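Local structure of rhamnogalacturonan endolyase YesW (Bacillus subtilis, 2ZUX) at residues R10-V15 with P79-A84; V39-Q44 with A63-T68; Y178-V183 with N555-Q560; R267-I272 with H326-A331; E429-G434 with S446-S451. The protein degrades type I rhamnogalacturonan of plant cell walls by endo-type eliminative cleavage, releasing oligosaccharide products, and requires calcium or manganese for activity. One frame throughout, in Å; residues are numbered along the deposited sequence.

Interaction 1: R10-V15 with P79-A84; sequences RGLVAV and PASEKA
Arg10 to Val13 and Ser81 to Ala84 run in nearly the same direction, 16° apart, with Arg10 CA 5.9 Å from Ser81 CA and Val13 CA just as far from Ala84 CA. The Glu82 carboxylate bridges much of this gap. Its OE1 accepts the N-H of Arg10 at 3.2 Å on the syn side, 16° out of the carboxylate plane, while OE2 accepts the N-H of Leu12 at 3.1 Å (N to OE2), almost in line with the C-O bond. A water donates to both Leu12 O and Glu82 OE2, so OE2 is tied to Leu12 both directly and through the water. The contact lies in the mixed beta-sheet of the N-terminal domain, where strands 13-17 and 76-87 are parallel neighbours, and it joins the approach to the first with the second. Beside the carboxylate, Leu12 makes the apolar part of the contact. Leu12 has CG anti to its backbone N (chi1 -175°), where it meets Ala84 CB at 3.7 Å; its CD2 touches Ser81 OG at 3.6 Å. Ser81 OG donates to Glu82 O and is also hydrogen-bonded to Val69 N of strand 66-73. Arg10 packs through CB on Ser81 CB at 3.6 Å, but its guanidinium turns elsewhere, to a salt bridge with Glu31 and a hydrogen bond with Arg26 O.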
# COMPACT_ATOMS: atom_id res chain seq x y z
N ARG A 10 -20.03 -1.49 7.54
CA ARG A 10 -19.77 -2.75 8.22
C ARG A 10 -18.81 -3.66 7.44
O ARG A 10 -18.22 -4.58 8.01
CB ARG A 10 -21.09 -3.45 8.53
CG ARG A 10 -21.01 -4.69 9.41
CD ARG A 10 -20.19 -4.46 10.68
NE ARG A 10 -20.81 -3.49 11.57
CZ ARG A 10 -20.24 -3.00 12.68
NH1 ARG A 10 -19.02 -3.39 13.03
NH2 ARG A 10 -20.91 -2.14 13.43
N GLY A 11 -18.65 -3.39 6.15
CA GLY A 11 -17.79 -4.21 5.29
C GLY A 11 -18.29 -5.64 5.19
O GLY A 11 -17.51 -6.56 4.95
N LEU A 12 -19.59 -5.83 5.37
CA LEU A 12 -20.18 -7.16 5.37
C LEU A 12 -19.99 -7.85 4.02
O LEU A 12 -20.24 -7.25 2.97
CB LEU A 12 -21.67 -7.09 5.75
CG LEU A 12 -22.41 -8.41 5.91
CD1 LEU A 12 -21.84 -9.23 7.05
CD2 LEU A 12 -23.89 -8.14 6.15
N VAL A 13 -19.53 -9.10 4.06
CA VAL A 13 -19.35 -9.92 2.86
C VAL A 13 -19.86 -11.33 3.14
O VAL A 13 -19.76 -11.83 4.26
CB VAL A 13 -17.85 -9.92 2.40
CG1 VAL A 13 -16.97 -10.74 3.32
CG2 VAL A 13 -17.72 -10.41 0.97
N ALA A 14 -20.45 -11.96 2.12
CA ALA A 14 -20.97 -13.31 2.21
C ALA A 14 -20.53 -14.08 0.99
O ALA A 14 -20.69 -13.60 -0.14
CB ALA A 14 -22.50 -13.30 2.32
N VAL A 15 -19.95 -15.25 1.21
CA VAL A 15 -19.32 -16.01 0.14
C VAL A 15 -19.77 -17.45 0.21
O VAL A 15 -19.71 -18.09 1.27
CB VAL A 15 -17.77 -15.95 0.23
CG1 VAL A 15 -17.12 -16.69 -0.94
CG2 VAL A 15 -17.26 -14.51 0.30
N PRO A 79 -29.00 -0.47 14.70
CA PRO A 79 -29.57 -0.63 13.36
C PRO A 79 -28.76 -1.60 12.49
O PRO A 79 -27.54 -1.72 12.67
CB PRO A 79 -29.50 0.78 12.77
CG PRO A 79 -29.51 1.68 13.95
CD PRO A 79 -28.72 0.95 14.99
N ALA A 80 -29.44 -2.27 11.57
CA ALA A 80 -28.80 -3.22 10.67
C ALA A 80 -27.75 -2.57 9.78
O ALA A 80 -27.87 -1.40 9.40
CB ALA A 80 -29.84 -3.93 9.81
N SER A 81 -26.71 -3.33 9.48
CA SER A 81 -25.70 -2.95 8.50
C SER A 81 -26.33 -2.83 7.12
O SER A 81 -27.50 -3.16 6.93
CB SER A 81 -24.63 -4.02 8.44
OG SER A 81 -25.18 -5.23 7.93
N GLU A 82 -25.53 -2.38 6.16
CA GLU A 82 -25.86 -2.53 4.75
C GLU A 82 -26.12 -4.01 4.44
O GLU A 82 -25.57 -4.90 5.10
CB GLU A 82 -24.74 -1.96 3.87
CG GLU A 82 -23.46 -2.81 3.78
CD GLU A 82 -22.52 -2.72 4.99
OE1 GLU A 82 -22.75 -1.89 5.91
OE2 GLU A 82 -21.52 -3.48 4.99
N LYS A 83 -26.97 -4.27 3.46
CA LYS A 83 -27.26 -5.63 3.02
C LYS A 83 -26.14 -6.20 2.16
O LYS A 83 -25.58 -5.49 1.32
CB LYS A 83 -28.57 -5.67 2.22
CG LYS A 83 -29.81 -5.45 3.06
CD LYS A 83 -31.08 -5.60 2.22
CE LYS A 83 -32.32 -5.47 3.09
NZ LYS A 83 -32.43 -6.58 4.09
N ALA A 84 -25.81 -7.47 2.38
CA ALA A 84 -24.82 -8.17 1.57
C ALA A 84 -25.44 -9.35 0.84
O ALA A 84 -26.11 -10.18 1.44
CB ALA A 84 -23.64 -8.63 2.43
O HOH W 1 -21.07 -4.66 2.60

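Interaction 2: V39-Q44 with A63-T68; sequences VYRDGQ and AGSTYT
Val39 lies in the antiparallel pairing of strand 36-41 with strand 66-73, in the mixed sheet of the N-terminal domain, and places CG1 4.4 Å from CD1 of the Tyr67 ring. Tyr40 and Thr68 form the hydrogen-bonded pair: Tyr40 N donates to Thr68 O at 2.9 Å, and Thr68 N to Tyr40 O at 3.0 Å. On the same face Tyr40 CB meets Thr68 OG1 at 3.4 Å, while the phenol OH goes on to Glu77. Arg41, in the non-hydrogen-bonded pair with Tyr67, sends its side chain alongside that of the tyrosine. With CG anti to the backbone N (chi1 -172°), its CG sits over the ring face in a CH-pi contact, 4.1 Å from the Tyr67 centroid and 29° off the normal. Asp58 takes both a salt bridge from Arg41 NH1 and a hydrogen bond with Tyr67 OH. An alanine in place of Tyr67 would probably leave the aliphatic part of Arg41 without its flat support and Asp58 without one of its partners. Asp42 begins the two central residues of the type I' turn from Arg41 to Gln44. Its N-H reaches Thr66 O at 2.8 Å, and its carboxylate is approached from above its plane by Thr66 N on OD2 at 3.1 Å and Thr66 OG1 on OD1 at 2.6 Å. A water donates to OD1 and Gly64 O.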
# COMPACT_ATOMS: atom_id res chain seq x y z
N VAL A 39 -26.27 -11.98 13.62
CA VAL A 39 -26.24 -12.23 12.18
C VAL A 39 -27.64 -12.58 11.68
O VAL A 39 -28.30 -13.47 12.24
CB VAL A 39 -25.24 -13.35 11.82
CG1 VAL A 39 -25.10 -13.49 10.31
CG2 VAL A 39 -23.87 -13.08 12.45
N TYR A 40 -28.08 -11.89 10.64
CA TYR A 40 -29.41 -12.10 10.07
C TYR A 40 -29.35 -12.52 8.61
O TYR A 40 -28.66 -11.90 7.80
CB TYR A 40 -30.24 -10.82 10.18
CG TYR A 40 -30.62 -10.45 11.59
CD1 TYR A 40 -31.91 -10.69 12.07
CD2 TYR A 40 -29.70 -9.84 12.44
CE1 TYR A 40 -32.26 -10.35 13.37
CE2 TYR A 40 -30.05 -9.50 13.74
CZ TYR A 40 -31.33 -9.75 14.20
OH TYR A 40 -31.67 -9.41 15.48
N ARG A 41 -30.07 -13.59 8.29
CA ARG A 41 -30.28 -13.98 6.90
C ARG A 41 -31.70 -13.62 6.49
O ARG A 41 -32.67 -14.22 6.98
CB ARG A 41 -30.02 -15.48 6.69
CG ARG A 41 -30.05 -15.89 5.22
CD ARG A 41 -29.96 -17.39 5.03
NE ARG A 41 -31.17 -18.07 5.50
CZ ARG A 41 -31.19 -19.01 6.44
NH1 ARG A 41 -30.07 -19.42 7.03
NH2 ARG A 41 -32.35 -19.56 6.80
N ASP A 42 -31.82 -12.63 5.61
CA ASP A 42 -33.10 -12.12 5.11
C ASP A 42 -34.08 -11.77 6.23
O ASP A 42 -35.27 -12.12 6.18
CB ASP A 42 -33.71 -13.11 4.10
CG ASP A 42 -32.92 -13.18 2.80
OD1 ASP A 42 -32.94 -12.19 2.04
OD2 ASP A 42 -32.27 -14.22 2.55
N GLY A 43 -33.56 -11.07 7.25
CA GLY A 43 -34.37 -10.56 8.35
C GLY A 43 -34.53 -11.50 9.53
O GLY A 43 -35.11 -11.12 10.55
N GLN A 44 -34.01 -12.72 9.40
CA GLN A 44 -34.13 -13.73 10.45
C GLN A 44 -32.79 -14.01 11.13
O GLN A 44 -31.80 -14.31 10.46
CB GLN A 44 -34.74 -15.01 9.88
CG GLN A 44 -36.22 -14.87 9.53
CD GLN A 44 -36.75 -16.01 8.67
OE1 GLN A 44 -36.04 -16.55 7.82
NE2 GLN A 44 -38.01 -16.37 8.89
N ALA A 63 -27.39 -19.30 -2.42
CA ALA A 63 -26.86 -18.29 -3.34
C ALA A 63 -27.76 -17.06 -3.47
O ALA A 63 -27.30 -15.98 -3.82
CB ALA A 63 -26.60 -18.91 -4.71
N GLY A 64 -29.06 -17.24 -3.19
CA GLY A 64 -30.02 -16.15 -3.25
C GLY A 64 -30.23 -15.40 -1.94
O GLY A 64 -30.98 -14.42 -1.90
N SER A 65 -29.57 -15.85 -0.88
CA SER A 65 -29.71 -15.23 0.45
C SER A 65 -29.08 -13.84 0.53
O SER A 65 -28.13 -13.53 -0.20
CB SER A 65 -29.12 -16.13 1.53
OG SER A 65 -29.74 -17.41 1.54
N THR A 66 -29.62 -12.99 1.41
CA THR A 66 -28.98 -11.72 1.73
C THR A 66 -28.77 -11.63 3.24
O THR A 66 -29.54 -12.20 4.02
CB THR A 66 -29.77 -10.48 1.24
OG1 THR A 66 -31.01 -10.38 1.95
CG2 THR A 66 -30.05 -10.55 -0.26
N TYR A 67 -27.71 -10.93 3.63
CA TYR A 67 -27.32 -10.87 5.03
C TYR A 67 -27.20 -9.45 5.55
O TYR A 67 -26.89 -8.52 4.80
CB TYR A 67 -25.98 -11.60 5.23
CG TYR A 67 -26.08 -13.08 5.00
CD1 TYR A 67 -26.29 -13.96 6.06
CD2 TYR A 67 -26.00 -13.61 3.71
CE1 TYR A 67 -26.40 -15.32 5.86
CE2 TYR A 67 -26.11 -14.97 3.49
CZ TYR A 67 -26.31 -15.82 4.57
OH TYR A 67 -26.42 -17.17 4.34
N THR A 68 -27.49 -9.29 6.84
CA THR A 68 -27.20 -8.07 7.58
C THR A 68 -26.62 -8.49 8.91
O THR A 68 -26.78 -9.64 9.35
CB THR A 68 -28.46 -7.20 7.82
OG1 THR A 68 -29.48 -7.99 8.44
CG2 THR A 68 -28.98 -6.61 6.51
O HOH W 2 -30.98 -9.90 6.91
O HOH W 3 -32.27 -16.76 2.65
O HOH W 4 -32.65 -12.78 -0.53

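Interaction 3: Y178-V183 with N555-Q560; sequences YTQFMV and NIAYNQ. With CA (calcium ion), chain D; RAM (alpha-L-rhamnopyranose), chain M.
The calcium-binding loop 555-560, in the beta-propeller domain and close to the centre of the chain, is held by Gln180 and Phe181 on the chain leading into strand 182-184, the first strand of its blade. Asn555 O (2.3 Å), Ala557 O and Asn559 OD1 bind the calcium ion, and two waters and Asp116 complete the site. Gln180 is the polar link. Its CG stands anti to the carbonyl carbon (chi1 -47°) and the chain then bends at chi2; OE1 accepts the N-H of Ala557 at 2.9 Å, the donor lying 37° above the carbonyl plane. The other end of the same amide is hydrogen-bonded to Ala176 O, and weakly to Tyr178 O. Beside it, the Asn555 amide stacks on one face of the Phe181 ring, the planes 23° apart, with Asn555 CG 3.6 Å above the ring and offset toward the rim. Met182 CE closes the apolar side against Ile556 CG2 at 3.5 Å. Further along the loop, Tyr558 binds substrate: its OH is 3.0 Å from O2 of a bound rhamnose. Gln180 thus acts as a second-shell residue. It touches no metal, yet its bond to Ala557 N and its own anchorage are likely to position the residue whose carbonyl oxygen binds calcium, next to the tyrosine at the sugar.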
# COMPACT_ATOMS: atom_id res chain seq x y z
N TYR A 178 8.11 6.42 -11.96
CA TYR A 178 7.58 7.72 -12.37
C TYR A 178 6.33 8.11 -11.55
O TYR A 178 6.48 8.63 -10.45
CB TYR A 178 7.37 7.76 -13.90
CG TYR A 178 8.69 7.66 -14.66
CD1 TYR A 178 9.51 8.79 -14.84
CD2 TYR A 178 9.15 6.43 -15.16
CE1 TYR A 178 10.72 8.70 -15.52
CE2 TYR A 178 10.36 6.33 -15.84
CZ TYR A 178 11.13 7.47 -16.00
OH TYR A 178 12.35 7.38 -16.66
N THR A 179 5.12 7.81 -12.03
CA THR A 179 3.90 8.20 -11.30
C THR A 179 3.76 7.42 -10.01
O THR A 179 3.78 6.18 -10.01
CB THR A 179 2.65 7.98 -12.17
OG1 THR A 179 2.74 8.81 -13.34
CG2 THR A 179 1.38 8.35 -11.41
N GLN A 180 3.60 8.17 -8.92
CA GLN A 180 3.36 7.64 -7.57
C GLN A 180 2.08 8.32 -7.09
O GLN A 180 2.07 9.52 -6.85
CB GLN A 180 4.54 7.97 -6.65
CG GLN A 180 5.92 7.66 -7.25
CD GLN A 180 6.07 6.23 -7.74
OE1 GLN A 180 5.43 5.29 -7.26
NE2 GLN A 180 6.95 6.05 -8.72
N PHE A 181 0.99 7.57 -7.00
CA PHE A 181 -0.32 8.18 -6.77
C PHE A 181 -0.86 7.95 -5.37
O PHE A 181 -0.91 6.83 -4.88
CB PHE A 181 -1.33 7.81 -7.87
CG PHE A 181 -1.64 6.33 -7.98
CD1 PHE A 181 -2.83 5.82 -7.48
CD2 PHE A 181 -0.75 5.45 -8.61
CE1 PHE A 181 -3.13 4.47 -7.59
CE2 PHE A 181 -1.04 4.09 -8.70
CZ PHE A 181 -2.23 3.60 -8.20
N MET A 182 -1.25 9.05 -4.73
CA MET A 182 -1.76 9.03 -3.37
C MET A 182 -3.26 9.20 -3.36
O MET A 182 -3.79 10.14 -3.95
CB MET A 182 -1.10 10.12 -2.53
CG MET A 182 0.35 9.83 -2.17
SD MET A 182 0.55 8.31 -1.21
CE MET A 182 1.41 7.26 -2.39
N VAL A 183 -3.93 8.29 -2.68
CA VAL A 183 -5.38 8.34 -2.56
C VAL A 183 -5.71 8.48 -1.08
O VAL A 183 -5.36 7.61 -0.29
CB VAL A 183 -6.06 7.08 -3.16
CG1 VAL A 183 -7.58 7.20 -3.08
CG2 VAL A 183 -5.61 6.85 -4.60
N ASN A 555 1.39 1.11 -3.80
CA ASN A 555 1.69 1.21 -5.23
C ASN A 555 3.08 1.72 -5.54
O ASN A 555 3.60 1.46 -6.61
CB ASN A 555 0.65 2.07 -5.97
CG ASN A 555 0.74 3.55 -5.63
OD1 ASN A 555 0.05 4.04 -4.71
ND2 ASN A 555 1.52 4.29 -6.38
N ILE A 556 3.66 2.50 -4.63
CA ILE A 556 4.82 3.27 -5.05
C ILE A 556 6.01 2.41 -5.42
O ILE A 556 6.34 1.42 -4.74
CB ILE A 556 5.20 4.40 -4.07
CG1 ILE A 556 5.95 3.85 -2.86
CG2 ILE A 556 3.96 5.23 -3.69
CD1 ILE A 556 6.45 4.93 -1.92
N ALA A 557 6.62 2.80 -6.54
CA ALA A 557 7.84 2.17 -7.04
C ALA A 557 7.79 0.66 -6.84
O ALA A 557 6.88 0.01 -7.38
CB ALA A 557 9.08 2.83 -6.43
N TYR A 558 8.73 0.06 -6.11
CA TYR A 558 8.67 -1.37 -5.87
C TYR A 558 7.80 -1.71 -4.67
O TYR A 558 8.26 -1.72 -3.52
CB TYR A 558 10.07 -1.98 -5.76
CG TYR A 558 10.90 -1.90 -7.03
CD1 TYR A 558 10.31 -1.65 -8.28
CD2 TYR A 558 12.28 -2.09 -7.00
CE1 TYR A 558 11.09 -1.59 -9.44
CE2 TYR A 558 13.05 -2.03 -8.16
CZ TYR A 558 12.44 -1.77 -9.37
OH TYR A 558 13.17 -1.69 -10.54
N ASN A 559 6.54 -2.01 -4.99
CA ASN A 559 5.48 -2.23 -4.00
C ASN A 559 5.96 -3.13 -2.87
O ASN A 559 6.49 -4.21 -3.12
CB ASN A 559 4.28 -2.97 -4.63
CG ASN A 559 3.76 -2.33 -5.91
OD1 ASN A 559 4.49 -1.72 -6.69
ND2 ASN A 559 2.48 -2.56 -6.17
N GLN A 560 5.73 -2.68 -1.63
CA GLN A 560 6.04 -3.45 -0.42
C GLN A 560 4.76 -3.76 0.34
O GLN A 560 3.80 -3.00 0.24
CB GLN A 560 6.99 -2.66 0.49
CG GLN A 560 8.34 -2.38 -0.13
CD GLN A 560 9.12 -3.63 -0.43
OE1 GLN A 560 9.49 -4.38 0.48
NE2 GLN A 560 9.39 -3.87 -1.71
CA CA D . 4.65 0.16 -8.19
C1 RAM M . 9.74 -3.32 -13.14
C2 RAM M . 10.80 -4.04 -12.30
C3 RAM M . 10.76 -5.55 -12.53
C4 RAM M . 10.83 -5.89 -14.02
C5 RAM M . 9.74 -5.12 -14.78
C6 RAM M . 9.89 -5.34 -16.28
O1 RAM M . 8.45 -3.57 -12.60
O2 RAM M . 12.06 -3.51 -12.67
O3 RAM M . 11.82 -6.19 -11.84
O4 RAM M . 10.71 -7.29 -14.21
O5 RAM M . 9.81 -3.72 -14.50
O HOH W 5 2.70 3.89 -8.86
O HOH W 6 5.54 -0.80 -10.09
O HOH W 7 4.88 2.25 -9.30

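Interaction 4: R267-I272 with H326-A331; sequences RFLAGI and HNLSIA. With CA (calcium ion), chain C.
Leu269 and Asn327 mark the closest backbone approach of two segments that run almost together, 18° apart, with Leu269 CA 6.7 Å from Asn327 CA. The segments lie in consecutive propeller blades, whose first strands, 268-273 and 329-331, belong to separate sheets and meet through side chains. Leu269 CG stands anti to the carbonyl carbon (chi1 -56°), and the two methyls rest against successive parts of the facing backbone, CD2 at 3.7 Å from Asn327 N and CD1 at 3.7 Å from Asn327 O. Nearer its own backbone, Leu269 CB meets Leu328 CD2 at 3.9 Å. An alanine at Leu269 would keep this last touch but would probably open a gap against the backbone of Asn327 and of the calcium ligand His326. Leu328 CD1 lies 3.8 Å from Ala270 O, a buried carbonyl oxygen with no polar partner in the model, and Ile330 CG2 comes 3.6 Å from Ile272 O, so at this end methyls lie against carbonyl oxygens. At the other end Arg267 NH1 approaches the edge of the His326 imidazole near its plane, 3.5 Å from CE1, while Arg267 NE is hydrogen-bonded to Asn263 OD1. His326 NE2 binds calcium at 2.2 Å, in a site completed by waters, His362, Asp364 and Glu385, and ND1 is hydrogen-bonded to Tyr288 OH. Helix 547-553 packs on this seam through Leu549, which touches Ile272 and Ile330, and Trp553, which touches Leu328 and Ile330. Strand 281-286 pairs with 268-273, and strand 340-343 brings Phe343 to Leu269 and Ile341 to Ile330.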
# COMPACT_ATOMS: atom_id res chain seq x y z
N ARG A 267 13.55 9.58 -10.00
CA ARG A 267 13.30 8.54 -9.01
C ARG A 267 12.36 9.08 -7.95
O ARG A 267 12.78 9.77 -7.02
CB ARG A 267 14.62 8.05 -8.39
CG ARG A 267 15.53 7.35 -9.40
CD ARG A 267 14.94 6.02 -9.84
NE ARG A 267 15.88 5.29 -10.67
CZ ARG A 267 15.87 3.98 -10.82
NH1 ARG A 267 14.99 3.23 -10.17
NH2 ARG A 267 16.78 3.40 -11.60
N PHE A 268 11.08 8.78 -8.11
CA PHE A 268 10.05 9.36 -7.25
C PHE A 268 9.50 8.37 -6.24
O PHE A 268 9.37 7.18 -6.53
CB PHE A 268 8.88 9.89 -8.10
CG PHE A 268 9.28 10.96 -9.06
CD1 PHE A 268 9.43 12.28 -8.63
CD2 PHE A 268 9.55 10.66 -10.39
CE1 PHE A 268 9.80 13.29 -9.52
CE2 PHE A 268 9.92 11.66 -11.29
CZ PHE A 268 10.07 12.97 -10.85
N LEU A 269 9.14 8.90 -5.07
CA LEU A 269 8.31 8.20 -4.08
C LEU A 269 7.28 9.19 -3.56
O LEU A 269 7.33 10.38 -3.87
CB LEU A 269 9.16 7.62 -2.94
CG LEU A 269 10.30 6.68 -3.31
CD1 LEU A 269 11.20 6.45 -2.10
CD2 LEU A 269 9.75 5.37 -3.86
N ALA A 270 6.31 8.69 -2.81
CA ALA A 270 5.28 9.55 -2.25
C ALA A 270 4.66 8.85 -1.07
O ALA A 270 4.77 7.63 -0.93
CB ALA A 270 4.21 9.91 -3.30
N GLY A 271 3.98 9.61 -0.23
CA GLY A 271 3.31 9.04 0.92
C GLY A 271 2.28 9.96 1.53
O GLY A 271 2.20 11.14 1.19
N ILE A 272 1.48 9.38 2.41
CA ILE A 272 0.62 10.13 3.33
C ILE A 272 1.19 9.98 4.73
O ILE A 272 1.50 8.87 5.16
CB ILE A 272 -0.83 9.59 3.31
CG1 ILE A 272 -1.46 9.70 1.91
CG2 ILE A 272 -1.68 10.30 4.36
CD1 ILE A 272 -1.66 11.11 1.37
N HIS A 326 13.73 1.97 -3.24
CA HIS A 326 12.58 2.08 -4.16
C HIS A 326 11.24 1.95 -3.42
O HIS A 326 10.28 1.41 -3.95
CB HIS A 326 12.59 0.98 -5.23
CG HIS A 326 13.89 0.79 -5.92
ND1 HIS A 326 14.39 1.67 -6.86
CD2 HIS A 326 14.79 -0.22 -5.83
CE1 HIS A 326 15.55 1.21 -7.32
NE2 HIS A 326 15.80 0.06 -6.72
N ASN A 327 11.21 2.43 -2.18
CA ASN A 327 10.04 2.33 -1.31
C ASN A 327 10.35 3.11 -0.04
O ASN A 327 11.48 3.51 0.20
CB ASN A 327 9.63 0.86 -1.02
CG ASN A 327 10.79 -0.13 -1.09
OD1 ASN A 327 10.88 -0.95 -2.02
ND2 ASN A 327 11.67 -0.07 -0.11
N LEU A 328 9.32 3.36 0.76
CA LEU A 328 9.46 4.04 2.04
C LEU A 328 8.40 3.51 3.00
O LEU A 328 7.50 2.77 2.59
CB LEU A 328 9.38 5.56 1.88
CG LEU A 328 8.24 6.21 1.10
CD1 LEU A 328 6.88 6.04 1.78
CD2 LEU A 328 8.53 7.69 0.91
N SER A 329 8.52 3.86 4.27
CA SER A 329 7.48 3.58 5.25
C SER A 329 7.17 4.86 6.01
O SER A 329 7.97 5.80 6.01
CB SER A 329 7.91 2.52 6.26
OG SER A 329 8.39 1.33 5.64
N ILE A 330 6.01 4.88 6.66
CA ILE A 330 5.58 6.04 7.45
C ILE A 330 5.03 5.52 8.77
O ILE A 330 4.15 4.66 8.78
CB ILE A 330 4.44 6.81 6.74
CG1 ILE A 330 4.79 7.15 5.30
CG2 ILE A 330 4.07 8.06 7.55
CD1 ILE A 330 5.81 8.24 5.15
N ALA A 331 5.54 6.05 9.87
CA ALA A 331 5.11 5.60 11.19
C ALA A 331 5.52 6.60 12.24
O ALA A 331 6.53 7.30 12.09
CB ALA A 331 5.71 4.23 11.52
CA CA C . 17.65 -0.99 -6.35
O HOH W 8 18.73 0.01 -7.95
O HOH W 9 17.25 -2.50 -7.79

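Interaction 5: E429-G434 with S446-S451; sequences EVWANG and SGVPSS. With CA (calcium ion), chain I.
Apolar packing centres on Trp431 and Pro449. The proline ring crosses one face of the indole, with CD in a CH-pi contact 3.7 Å from the centroid of the Trp431 five-membered ring and only 2° off its normal. Pro449 CG reaches Trp431 CE2 at 3.6 Å. Val448 extends the patch, its CG1 lying 3.8 Å from Trp431 CB and 3.4 Å from Gly434 C. Trp431 holds CG between its backbone N and carbonyl carbon (chi1 64°), on the side of strand 429-432 that faces the loop. This strand is the second of a propeller blade, and 446-451 belongs to the connection to the next blade. Of the hydrogen bonds, Trp431 NE1 donates to Ser451 O at 2.9 Å, with the acceptor near the indole plane. A water links the segments at the opposite end by donating to Gly434 O and Ser446 O. Metal binding enters through Glu429, both of whose carboxylate oxygens bind a calcium ion, OE2 at 2.4 Å, together with Asp420 and backbone oxygens of Asp422, Tyr425 and Gly427. With a proline against its face and its one N-H used at the edge, the indole is likely to be fixed in rotation.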
# COMPACT_ATOMS: atom_id res chain seq x y z
N GLU A 429 9.77 -12.98 12.34
CA GLU A 429 10.97 -13.46 11.68
C GLU A 429 11.28 -12.57 10.48
O GLU A 429 10.41 -11.85 9.97
CB GLU A 429 10.77 -14.90 11.21
CG GLU A 429 10.79 -15.94 12.35
CD GLU A 429 9.65 -15.78 13.35
OE1 GLU A 429 8.46 -15.82 12.94
OE2 GLU A 429 9.93 -15.63 14.56
N VAL A 430 12.53 -12.61 10.04
CA VAL A 430 12.93 -11.88 8.84
C VAL A 430 13.78 -12.81 7.99
O VAL A 430 14.44 -13.71 8.51
CB VAL A 430 13.69 -10.56 9.16
CG1 VAL A 430 12.82 -9.61 9.99
CG2 VAL A 430 15.00 -10.84 9.86
N TRP A 431 13.73 -12.62 6.68
CA TRP A 431 14.57 -13.42 5.80
C TRP A 431 15.05 -12.66 4.60
O TRP A 431 14.38 -11.78 4.08
CB TRP A 431 13.92 -14.75 5.39
CG TRP A 431 12.64 -14.73 4.55
CD1 TRP A 431 12.55 -14.93 3.20
CD2 TRP A 431 11.30 -14.61 5.03
NE1 TRP A 431 11.24 -14.92 2.80
CE2 TRP A 431 10.44 -14.73 3.90
CE3 TRP A 431 10.73 -14.42 6.29
CZ2 TRP A 431 9.05 -14.65 4.00
CZ3 TRP A 431 9.34 -14.33 6.39
CH2 TRP A 431 8.52 -14.45 5.25
N ALA A 432 16.26 -13.03 4.16
CA ALA A 432 16.91 -12.41 3.02
C ALA A 432 18.18 -13.19 2.72
O ALA A 432 18.77 -13.80 3.62
CB ALA A 432 17.26 -10.97 3.32
N ASN A 433 18.60 -13.15 1.46
CA ASN A 433 19.85 -13.78 1.02
C ASN A 433 19.95 -15.25 1.43
O ASN A 433 21.03 -15.74 1.75
CB ASN A 433 21.07 -12.97 1.52
CG ASN A 433 22.34 -13.26 0.72
OD1 ASN A 433 22.30 -13.47 -0.49
ND2 ASN A 433 23.48 -13.25 1.40
N GLY A 434 18.80 -15.94 1.43
CA GLY A 434 18.78 -17.39 1.63
C GLY A 434 18.80 -17.88 3.07
O GLY A 434 18.89 -19.08 3.31
N SER A 446 17.96 -23.98 8.12
CA SER A 446 18.81 -23.76 6.95
C SER A 446 18.04 -23.26 5.72
O SER A 446 18.65 -22.81 4.76
CB SER A 446 19.60 -25.03 6.61
OG SER A 446 18.73 -26.11 6.35
N GLY A 447 16.72 -23.34 5.76
CA GLY A 447 15.91 -22.89 4.63
C GLY A 447 15.36 -21.47 4.76
O GLY A 447 15.58 -20.80 5.78
N VAL A 448 14.69 -21.02 3.71
CA VAL A 448 13.84 -19.83 3.76
C VAL A 448 12.53 -20.17 3.07
O VAL A 448 12.45 -21.11 2.27
CB VAL A 448 14.43 -18.57 3.04
CG1 VAL A 448 15.48 -17.92 3.88
CG2 VAL A 448 14.95 -18.92 1.63
N PRO A 449 11.47 -19.40 3.37
CA PRO A 449 10.24 -19.50 2.60
C PRO A 449 10.49 -19.37 1.09
O PRO A 449 11.46 -18.73 0.67
CB PRO A 449 9.40 -18.34 3.12
CG PRO A 449 9.86 -18.20 4.55
CD PRO A 449 11.35 -18.41 4.47
N SER A 450 9.62 -19.98 0.29
CA SER A 450 9.80 -20.03 -1.16
C SER A 450 9.57 -18.70 -1.88
O SER A 450 9.76 -18.61 -3.09
CB SER A 450 8.88 -21.08 -1.74
OG SER A 450 7.54 -20.73 -1.50
N SER A 451 9.12 -17.68 -1.14
CA SER A 451 8.99 -16.33 -1.69
C SER A 451 9.58 -15.34 -0.71
O SER A 451 9.65 -15.61 0.50
CB SER A 451 7.53 -15.98 -1.97
OG SER A 451 6.74 -15.95 -0.79
CA CA I . 7.71 -15.61 15.50
O HOH W 10 20.41 -21.02 4.65
O HOH W 11 5.97 -15.43 17.13

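Overall arrangement
The five contacts fall into two domains. Interactions 1 and 2 share the N-terminal sheet, centres 9 Å apart, joined by a probable hydrogen bond from Tyr67 N to Ala84 O (2.8 Å). Interactions 3 and 4 adjoin in the propeller domain, centres 8 Å apart; Tyr558 N probably bonds to His326 O (3.0 Å), linking a loop that binds one calcium ion to the histidine binding another. Tyr558 touches a bound rhamnose, and the Arg267 side chain lies about 8 Å from one. Interaction 5 lies in a more distant blade, its nearest atoms about 10 Å from interaction 3. The N-terminal pair lies apart: nearest atoms of interactions 1 and 3 are about 17 Å apart.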